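Long-range contacts in thioesterase domain protein YiiD (Shewanella oneidensis, PDB 1T82), which probably acts on acyl groups as a hotdog-fold thioesterase or acyltransferase and assembles as a dimer of two identical subunits: residues 103-108 with 136-141; 128-133 with 146-151; 30-35 with 62-67. All coordinates share one frame; numbering follows the deposited sequence.

Interaction 1. Residues 103-108 with 136-141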
loop_
_atom_site.group_PDB
_atom_site.type_symbol
_atom_site.label_atom_id
_atom_site.label_comp_id
_atom_site.label_asym_id
_atom_site.label_seq_id
_atom_site.Cartn_x
_atom_site.Cartn_y
_atom_site.Cartn_z
ATOM N N VAL B 103 -0.882 10.806 10.238
ATOM C CA VAL B 103 0.376 11.414 9.822
ATOM C C VAL B 103 0.044 12.816 9.328
ATOM O O VAL B 103 -0.623 12.980 8.307
ATOM C CB VAL B 103 1.033 10.612 8.678
ATOM C CG1 VAL B 103 2.309 11.296 8.226
ATOM C CG2 VAL B 103 1.319 9.192 9.137
ATOM N N THR B 104 0.526 13.825 10.047
ATOM C CA THR B 104 0.231 15.216 9.718
ATOM C C THR B 104 1.268 16.028 8.946
ATOM O O THR B 104 1.061 17.216 8.685
ATOM C CB THR B 104 -0.139 15.978 10.995
ATOM O OG1 THR B 104 0.908 15.824 11.961
ATOM C CG2 THR B 104 -1.436 15.435 11.565
ATOM N N SER B 105 2.383 15.409 8.585
ATOM C CA SER B 105 3.403 16.099 7.805
ATOM C C SER B 105 4.336 15.063 7.209
ATOM O O SER B 105 4.153 13.865 7.425
ATOM C CB SER B 105 4.186 17.107 8.667
ATOM O OG SER B 105 4.876 16.479 9.734
ATOM N N ALA B 106 5.320 15.521 6.445
ATOM C CA ALA B 106 6.284 14.618 5.813
ATOM C C ALA B 106 6.886 13.722 6.893
ATOM O O ALA B 106 7.558 14.204 7.802
ATOM C CB ALA B 106 7.364 15.425 5.122
ATOM N N PRO B 107 6.658 12.403 6.801
ATOM C CA PRO B 107 7.181 11.465 7.796
ATOM C C PRO B 107 8.594 10.951 7.567
ATOM O O PRO B 107 9.193 11.157 6.511
ATOM C CB PRO B 107 6.170 10.332 7.744
ATOM C CG PRO B 107 5.888 10.250 6.270
ATOM C CD PRO B 107 5.751 11.717 5.857
ATOM N N GLU B 108 9.125 10.290 8.588
ATOM C CA GLU B 108 10.438 9.676 8.497
ATOM C C GLU B 108 10.164 8.185 8.546
ATOM O O GLU B 108 9.668 7.666 9.547
ATOM C CB GLU B 108 11.330 10.099 9.663
ATOM C CG GLU B 108 11.850 11.516 9.528
ATOM C CD GLU B 108 12.805 11.881 10.637
ATOM O OE1 GLU B 108 12.356 11.983 11.797
ATOM O OE2 GLU B 108 14.007 12.056 10.347
ATOM N N PHE B 136 7.529 7.473 11.381
ATOM C CA PHE B 136 7.422 8.476 12.432
ATOM C C PHE B 136 7.030 9.833 11.862
ATOM O O PHE B 136 7.349 10.152 10.717
ATOM C CB PHE B 136 8.761 8.641 13.159
ATOM C CG PHE B 136 9.293 7.371 13.762
ATOM C CD1 PHE B 136 10.013 6.464 12.990
ATOM C CD2 PHE B 136 9.066 7.079 15.103
ATOM C CE1 PHE B 136 10.498 5.284 13.545
ATOM C CE2 PHE B 136 9.548 5.899 15.669
ATOM C CZ PHE B 136 10.264 5.002 14.887
ATOM N N CYS B 137 6.335 10.625 12.675
ATOM C CA CYS B 137 5.937 11.977 12.303
ATOM C C CYS B 137 6.115 12.806 13.571
ATOM O O CYS B 137 5.512 12.509 14.602
ATOM C CB CYS B 137 4.479 12.031 11.842
ATOM S SG CYS B 137 3.957 13.680 11.286
ATOM N N ASP B 138 6.952 13.833 13.490
ATOM C CA ASP B 138 7.241 14.692 14.632
ATOM C C ASP B 138 7.857 13.880 15.772
ATOM O O ASP B 138 7.727 14.229 16.945
ATOM C CB ASP B 138 5.975 15.403 15.120
ATOM C CG ASP B 138 5.431 16.387 14.103
ATOM O OD1 ASP B 138 6.228 16.914 13.299
ATOM O OD2 ASP B 138 4.210 16.645 14.115
ATOM N N GLY B 139 8.527 12.790 15.415
ATOM C CA GLY B 139 9.170 11.957 16.414
ATOM C C GLY B 139 8.242 10.964 17.082
ATOM O O GLY B 139 8.618 10.324 18.064
ATOM N N LYS B 140 7.026 10.840 16.560
ATOM C CA LYS B 140 6.059 9.904 17.114
ATOM C C LYS B 140 5.805 8.762 16.141
ATOM O O LYS B 140 5.620 8.989 14.945
ATOM C CB LYS B 140 4.735 10.604 17.420
ATOM C CG LYS B 140 3.693 9.672 18.014
ATOM C CD LYS B 140 2.391 10.386 18.323
ATOM C CE LYS B 140 1.702 10.849 17.056
ATOM N NZ LYS B 140 0.406 11.516 17.347
ATOM N N LEU B 141 5.799 7.536 16.659
ATOM C CA LEU B 141 5.552 6.352 15.838
ATOM C C LEU B 141 4.089 6.362 15.407
ATOM O O LEU B 141 3.191 6.301 16.248
ATOM C CB LEU B 141 5.846 5.079 16.640
ATOM C CG LEU B 141 5.602 3.761 15.892
ATOM C CD1 LEU B 141 6.498 3.712 14.673
ATOM C CD2 LEU B 141 5.873 2.566 16.803
HETATM O O HOH W 1 8.562 13.990 10.842
HETATM O O HOH W 2 9.499 11.986 12.584
#

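Interaction 2. Residues 128-133 with 146-151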
loop_
_atom_site.group_PDB
_atom_site.type_symbol
_atom_site.label_atom_id
_atom_site.label_comp_id
_atom_site.label_asym_id
_atom_site.label_seq_id
_atom_site.Cartn_x
_atom_site.Cartn_y
_atom_site.Cartn_z
ATOM N N LYS B 128 15.349 -15.104 1.283
ATOM C CA LYS B 128 14.222 -14.496 1.985
ATOM C C LYS B 128 14.725 -13.442 2.967
ATOM O O LYS B 128 15.673 -13.682 3.713
ATOM C CB LYS B 128 13.431 -15.567 2.741
ATOM C CG LYS B 128 12.776 -16.603 1.839
ATOM C CD LYS B 128 12.193 -17.753 2.648
ATOM C CE LYS B 128 11.623 -18.830 1.739
ATOM N NZ LYS B 128 11.207 -20.044 2.501
ATOM N N VAL B 129 14.085 -12.277 2.966
ATOM C CA VAL B 129 14.484 -11.193 3.856
ATOM C C VAL B 129 13.282 -10.621 4.599
ATOM O O VAL B 129 12.369 -10.071 3.984
ATOM C CB VAL B 129 15.149 -10.042 3.070
ATOM C CG1 VAL B 129 15.665 -8.985 4.036
ATOM C CG2 VAL B 129 16.281 -10.581 2.210
ATOM N N LYS B 130 13.281 -10.761 5.919
ATOM C CA LYS B 130 12.189 -10.234 6.728
ATOM C C LYS B 130 12.631 -8.875 7.260
ATOM O O LYS B 130 13.629 -8.779 7.973
ATOM C CB LYS B 130 11.883 -11.170 7.902
ATOM C CG LYS B 130 10.402 -11.229 8.252
ATOM C CD LYS B 130 10.153 -11.594 9.714
ATOM C CE LYS B 130 10.756 -12.936 10.092
ATOM N NZ LYS B 130 10.468 -13.274 11.520
ATOM N N LEU B 131 11.896 -7.824 6.905
ATOM C CA LEU B 131 12.238 -6.485 7.355
ATOM C C LEU B 131 11.124 -5.810 8.133
ATOM O O LEU B 131 9.938 -6.071 7.918
ATOM C CB LEU B 131 12.602 -5.592 6.165
ATOM C CG LEU B 131 13.827 -5.962 5.333
ATOM C CD1 LEU B 131 14.004 -4.948 4.208
ATOM C CD2 LEU B 131 15.060 -5.977 6.225
ATOM N N GLU B 132 11.524 -4.930 9.038
ATOM C CA GLU B 132 10.579 -4.173 9.838
ATOM C C GLU B 132 10.766 -2.713 9.467
ATOM O O GLU B 132 11.880 -2.197 9.519
ATOM C CB GLU B 132 10.870 -4.361 11.320
ATOM C CG GLU B 132 9.911 -3.631 12.225
ATOM C CD GLU B 132 10.185 -3.917 13.684
ATOM O OE1 GLU B 132 11.205 -3.419 14.203
ATOM O OE2 GLU B 132 9.389 -4.657 14.296
ATOM N N VAL B 133 9.682 -2.051 9.086
ATOM C CA VAL B 133 9.752 -0.646 8.721
ATOM C C VAL B 133 8.871 0.137 9.681
ATOM O O VAL B 133 7.773 -0.305 10.016
ATOM C CB VAL B 133 9.251 -0.413 7.276
ATOM C CG1 VAL B 133 9.392 1.058 6.912
ATOM C CG2 VAL B 133 10.033 -1.280 6.299
ATOM N N ASP B 146 5.645 -4.886 8.694
ATOM C CA ASP B 146 6.447 -6.093 8.716
ATOM C C ASP B 146 6.285 -6.723 7.347
ATOM O O ASP B 146 5.174 -7.039 6.928
ATOM C CB ASP B 146 5.964 -7.033 9.820
ATOM C CG ASP B 146 6.408 -6.573 11.197
ATOM O OD1 ASP B 146 7.630 -6.591 11.454
ATOM O OD2 ASP B 146 5.547 -6.184 12.012
ATOM N N GLY B 147 7.393 -6.878 6.634
ATOM C CA GLY B 147 7.311 -7.450 5.310
ATOM C C GLY B 147 8.313 -8.547 5.043
ATOM O O GLY B 147 9.449 -8.509 5.515
ATOM N N LEU B 148 7.878 -9.547 4.293
ATOM C CA LEU B 148 8.757 -10.646 3.926
ATOM C C LEU B 148 9.079 -10.450 2.454
ATOM O O LEU B 148 8.190 -10.532 1.609
ATOM C CB LEU B 148 8.057 -11.993 4.128
ATOM C CG LEU B 148 8.847 -13.216 3.650
ATOM C CD1 LEU B 148 10.164 -13.301 4.398
ATOM C CD2 LEU B 148 8.024 -14.480 3.862
ATOM N N TYR B 149 10.340 -10.169 2.147
ATOM C CA TYR B 149 10.741 -9.971 0.761
ATOM C C TYR B 149 11.485 -11.200 0.266
ATOM O O TYR B 149 12.201 -11.847 1.024
ATOM C CB TYR B 149 11.648 -8.740 0.615
ATOM C CG TYR B 149 10.972 -7.428 0.937
ATOM C CD1 TYR B 149 10.773 -7.028 2.257
ATOM C CD2 TYR B 149 10.498 -6.600 -0.080
ATOM C CE1 TYR B 149 10.118 -5.837 2.560
ATOM C CE2 TYR B 149 9.839 -5.405 0.212
ATOM C CZ TYR B 149 9.650 -5.032 1.533
ATOM O OH TYR B 149 8.982 -3.863 1.830
ATOM N N VAL B 150 11.306 -11.519 -1.008
ATOM C CA VAL B 150 11.978 -12.665 -1.600
ATOM C C VAL B 150 12.764 -12.178 -2.805
ATOM O O VAL B 150 12.214 -11.529 -3.691
ATOM C CB VAL B 150 10.965 -13.733 -2.054
ATOM C CG1 VAL B 150 11.697 -14.896 -2.719
ATOM C CG2 VAL B 150 10.162 -14.221 -0.861
ATOM N N SER B 151 14.060 -12.472 -2.827
ATOM C CA SER B 151 14.899 -12.056 -3.941
ATOM C C SER B 151 15.322 -13.271 -4.750
ATOM O O SER B 151 15.853 -14.235 -4.201
ATOM C CB SER B 151 16.142 -11.325 -3.436
ATOM O OG SER B 151 16.938 -10.893 -4.525
#

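Interaction 3. Residues 30-35 with 62-67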
loop_
_atom_site.group_PDB
_atom_site.type_symbol
_atom_site.label_atom_id
_atom_site.label_comp_id
_atom_site.label_asym_id
_atom_site.label_seq_id
_atom_site.Cartn_x
_atom_site.Cartn_y
_atom_site.Cartn_z
ATOM N N GLU B 30 6.834 8.273 -8.278
ATOM C CA GLU B 30 7.156 9.613 -8.742
ATOM C C GLU B 30 6.007 10.549 -8.398
ATOM O O GLU B 30 6.223 11.690 -7.982
ATOM C CB GLU B 30 7.387 9.598 -10.251
ATOM C CG GLU B 30 7.725 10.949 -10.845
ATOM C CD GLU B 30 7.951 10.872 -12.339
ATOM O OE1 GLU B 30 7.008 10.495 -13.067
ATOM O OE2 GLU B 30 9.074 11.183 -12.786
ATOM N N PHE B 31 4.779 10.072 -8.570
ATOM C CA PHE B 31 3.630 10.906 -8.249
ATOM C C PHE B 31 3.620 11.201 -6.748
ATOM O O PHE B 31 3.329 12.320 -6.329
ATOM C CB PHE B 31 2.319 10.223 -8.658
ATOM C CG PHE B 31 1.094 10.968 -8.215
ATOM C CD1 PHE B 31 0.518 10.705 -6.977
ATOM C CD2 PHE B 31 0.554 11.980 -9.008
ATOM C CE1 PHE B 31 -0.577 11.441 -6.529
ATOM C CE2 PHE B 31 -0.537 12.722 -8.570
ATOM C CZ PHE B 31 -1.107 12.452 -7.323
HETATM N N MSE B 32 3.960 10.196 -5.947
HETATM C CA MSE B 32 3.988 10.346 -4.493
HETATM C C MSE B 32 5.212 11.118 -4.004
HETATM O O MSE B 32 5.308 11.458 -2.819
HETATM C CB MSE B 32 3.957 8.968 -3.822
HETATM C CG MSE B 32 2.646 8.220 -3.961
HETATM SE SE MSE B 32 2.665 6.578 -2.957
HETATM C CE MSE B 32 0.844 6.005 -3.238
ATOM N N GLN B 33 6.143 11.385 -4.916
ATOM C CA GLN B 33 7.372 12.116 -4.602
ATOM C C GLN B 33 8.180 11.470 -3.478
ATOM O O GLN B 33 8.744 12.156 -2.621
ATOM C CB GLN B 33 7.041 13.573 -4.251
ATOM C CG GLN B 33 6.436 14.350 -5.415
ATOM C CD GLN B 33 7.441 14.673 -6.513
ATOM O OE1 GLN B 33 8.541 14.119 -6.557
ATOM N NE2 GLN B 33 7.058 15.575 -7.415
ATOM N N ILE B 34 8.233 10.142 -3.491
ATOM C CA ILE B 34 8.982 9.401 -2.482
ATOM C C ILE B 34 10.469 9.487 -2.800
ATOM O O ILE B 34 10.882 9.300 -3.946
ATOM C CB ILE B 34 8.545 7.922 -2.457
ATOM C CG1 ILE B 34 7.043 7.848 -2.168
ATOM C CG2 ILE B 34 9.345 7.150 -1.413
ATOM C CD1 ILE B 34 6.453 6.456 -2.260
ATOM N N ALA B 35 11.274 9.783 -1.787
ATOM C CA ALA B 35 12.705 9.889 -1.998
ATOM C C ALA B 35 13.490 9.533 -0.749
ATOM O O ALA B 35 13.041 9.766 0.369
ATOM C CB ALA B 35 13.066 11.299 -2.450
ATOM N N ALA B 62 -3.860 6.123 3.834
ATOM C CA ALA B 62 -3.422 4.786 4.228
ATOM C C ALA B 62 -2.640 4.063 3.132
ATOM O O ALA B 62 -1.681 3.344 3.413
ATOM C CB ALA B 62 -4.630 3.947 4.650
ATOM N N GLY B 63 -3.051 4.257 1.886
ATOM C CA GLY B 63 -2.367 3.613 0.778
ATOM C C GLY B 63 -0.981 4.185 0.556
ATOM O O GLY B 63 -0.054 3.462 0.203
ATOM N N SER B 64 -0.834 5.491 0.748
ATOM C CA SER B 64 0.462 6.122 0.568
ATOM C C SER B 64 1.387 5.695 1.696
ATOM O O SER B 64 2.563 5.422 1.467
ATOM C CB SER B 64 0.325 7.648 0.543
ATOM O OG SER B 64 -0.399 8.068 -0.603
ATOM N N ILE B 65 0.851 5.632 2.913
ATOM C CA ILE B 65 1.639 5.209 4.062
ATOM C C ILE B 65 2.219 3.823 3.760
ATOM O O ILE B 65 3.420 3.605 3.879
ATOM C CB ILE B 65 0.762 5.148 5.342
ATOM C CG1 ILE B 65 0.360 6.567 5.759
ATOM C CG2 ILE B 65 1.523 4.456 6.473
ATOM C CD1 ILE B 65 -0.553 6.617 6.971
ATOM N N TYR B 66 1.361 2.895 3.352
ATOM C CA TYR B 66 1.803 1.541 3.031
ATOM C C TYR B 66 2.827 1.533 1.905
ATOM O O TYR B 66 3.869 0.875 1.989
ATOM C CB TYR B 66 0.624 0.669 2.602
ATOM C CG TYR B 66 1.035 -0.721 2.160
ATOM C CD1 TYR B 66 1.120 -1.773 3.077
ATOM C CD2 TYR B 66 1.354 -0.984 0.822
ATOM C CE1 TYR B 66 1.502 -3.050 2.669
ATOM C CE2 TYR B 66 1.742 -2.258 0.413
ATOM C CZ TYR B 66 1.810 -3.281 1.339
ATOM O OH TYR B 66 2.165 -4.546 0.936
ATOM N N THR B 67 2.531 2.266 0.838
ATOM C CA THR B 67 3.433 2.290 -0.299
ATOM C C THR B 67 4.823 2.800 0.039
ATOM O O THR B 67 5.814 2.203 -0.373
ATOM C CB THR B 67 2.850 3.119 -1.454
ATOM O OG1 THR B 67 1.634 2.506 -1.904
ATOM C CG2 THR B 67 3.841 3.180 -2.612
#

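Interaction 1. Residues 103-108 with 136-141
Glu108 and Phe136 form an antiparallel hydrogen-bonded pair. Glu108 N donates to Phe136 O over 2.8 Å, lying in the carbonyl plane, whereas Phe136 N approaches Glu108 O from 26° above the Glu108 carbonyl plane. Followed outward, the Glu108 side chain starts with CB 4.1 Å from Phe136 O. CG sits anti to the carbonyl carbon, and the near-straight chi2 (-176°) extends the chain until the carboxylate is far enough out to reach the turn through solvent: OE1 accepts from water 2 at 3.0 Å, and that water accepts from Gly139 N. A second water similarly joins Ala106 O to Asp138 N. Next to the pair, Cys137 SG, anti to the backbone N (chi1 -177°), packs against the loop. It lies 3.3 Å from Ser105 OG and also touches Val103 CG1. Residues 137-140 make a type I' turn, the tight reversal of a two-residue hairpin loop. This tip of the hairpin of strands 127-137 and 140-152 thus meets the loop leading into strand 108-112, where Val103 and Pro107 pack on Leu135 and Met60 and Pro107 O is hydrogen-bonded to Ser47 OG.

Interaction 2. Residues 128-133 with 146-151
Tyr149, Lys128 and Leu131 bury the most area here, and they divide between the two faces of one pair of strands. Tyr149 is gripped through its backbone: its N donates to Val129 O and its O accepts from Val129 N, each over 2.7 Å and nearly straight. With CG anti to the carbonyl carbon (chi1 -65°), its ring sets an edge toward Val129 O, CD1 lying 3.8 Å from that oxygen in the ring plane. The tip has its own partner, since OH is hydrogen-bonded to Thr70 O of helix 62-84. The axes of segments 128-133 and 146-151 run antiparallel at 155°; both belong to the hairpin of strands 127-137 and 140-152 in the curved hotdog sheet, whose Tyr149 face meets that central helix. On this face Leu131 places CD1 4.3 Å from Tyr149 CD1 and also packs on Met76 and Val77. Leu131 pairs with Gly147, bonding Leu131 N to Gly147 O at 2.9 Å; a CB on Gly147 would come within 3.2 Å of Tyr149 CE1. Lys128 lies on the other face, its CB 4.3 Å from Leu148 CD1 and its CG alongside Val150 CG2 at 4.4 Å, before the extended chain carries NZ off from the neighbouring strand.

Interaction 3. Residues 30-35 with 62-67
Selenomethionine Met32 carries most of this contact from its side, reaching from the chain just beyond helix 27-31 to the first turns of helix 62-84. The backbones stay well apart, Met32 CA lying 7.5 Å from Ser64 CA, so the gap is bridged by a long side chain. With CG anti to the carbonyl carbon and both later torsions near 180°, that chain is extended and crosses Thr67 at about a right angle. The packing is tightest at its tip: SE lies 3.6 Å from Thr67 CG2, and CE rests 3.6 Å from Ser64 OG and 3.8 Å from Thr67 OG1. Neither hydroxyl relies on this apolar neighbour: Ser64 OG is hydrogen-bonded to Asn53 ND2, while Thr67 OG1 donates to Gly63 O at 2.9 Å from 31° above the carbonyl plane. The OG1 bond holds the side-chain rotation, with CG2 anti to the backbone N, so that the methyl faces SE; Gly63 O separately takes the helical bond from Thr67 N. Helix 62-84 is the central helix around which the hotdog sheet wraps, and here it lies close to the dimer interface: Val28 of the second subunit packs on Met32 and Ser64, and Tyr66 stacks on Tyr66 of that subunit. An alanine at Thr67 would lack CG2 and OG1, and with them one of the two bonds to Gly63 O, and would probably loosen the packing against SE and Ile34. Ile34 makes the looser touch, its CD1 standing 4.2 Å from Thr67 CG2. The solvent side is where the helix ends in a Schellman motif: Gln33 has a positive phi (56°), its N bonds weakly to Glu30 O, and the side chains of Glu30 and Gln33 are exposed.

How the interactions relate
Interaction 3 closes first along the chain; interactions 1 and 2 follow with their segments alternating, since 136-141 holds the turn between the strand segments of interaction 2. The centres of these two are about 23 Å apart. The centre of interaction 3 is about 14 Å from that of interaction 1, which it touches where Val103 CG2 packs 3.9 Å from Ile65 CD1. Interactions 2 and 3 lie on opposite sides of the chain's centre, about 19 Å apart between centres. Interactions 1 and 2 thus tie the sheet hairpin at its turn and along its strands, while interaction 3 ties the chain after helix 27-31 to central helix 62-84, beside the second subunit.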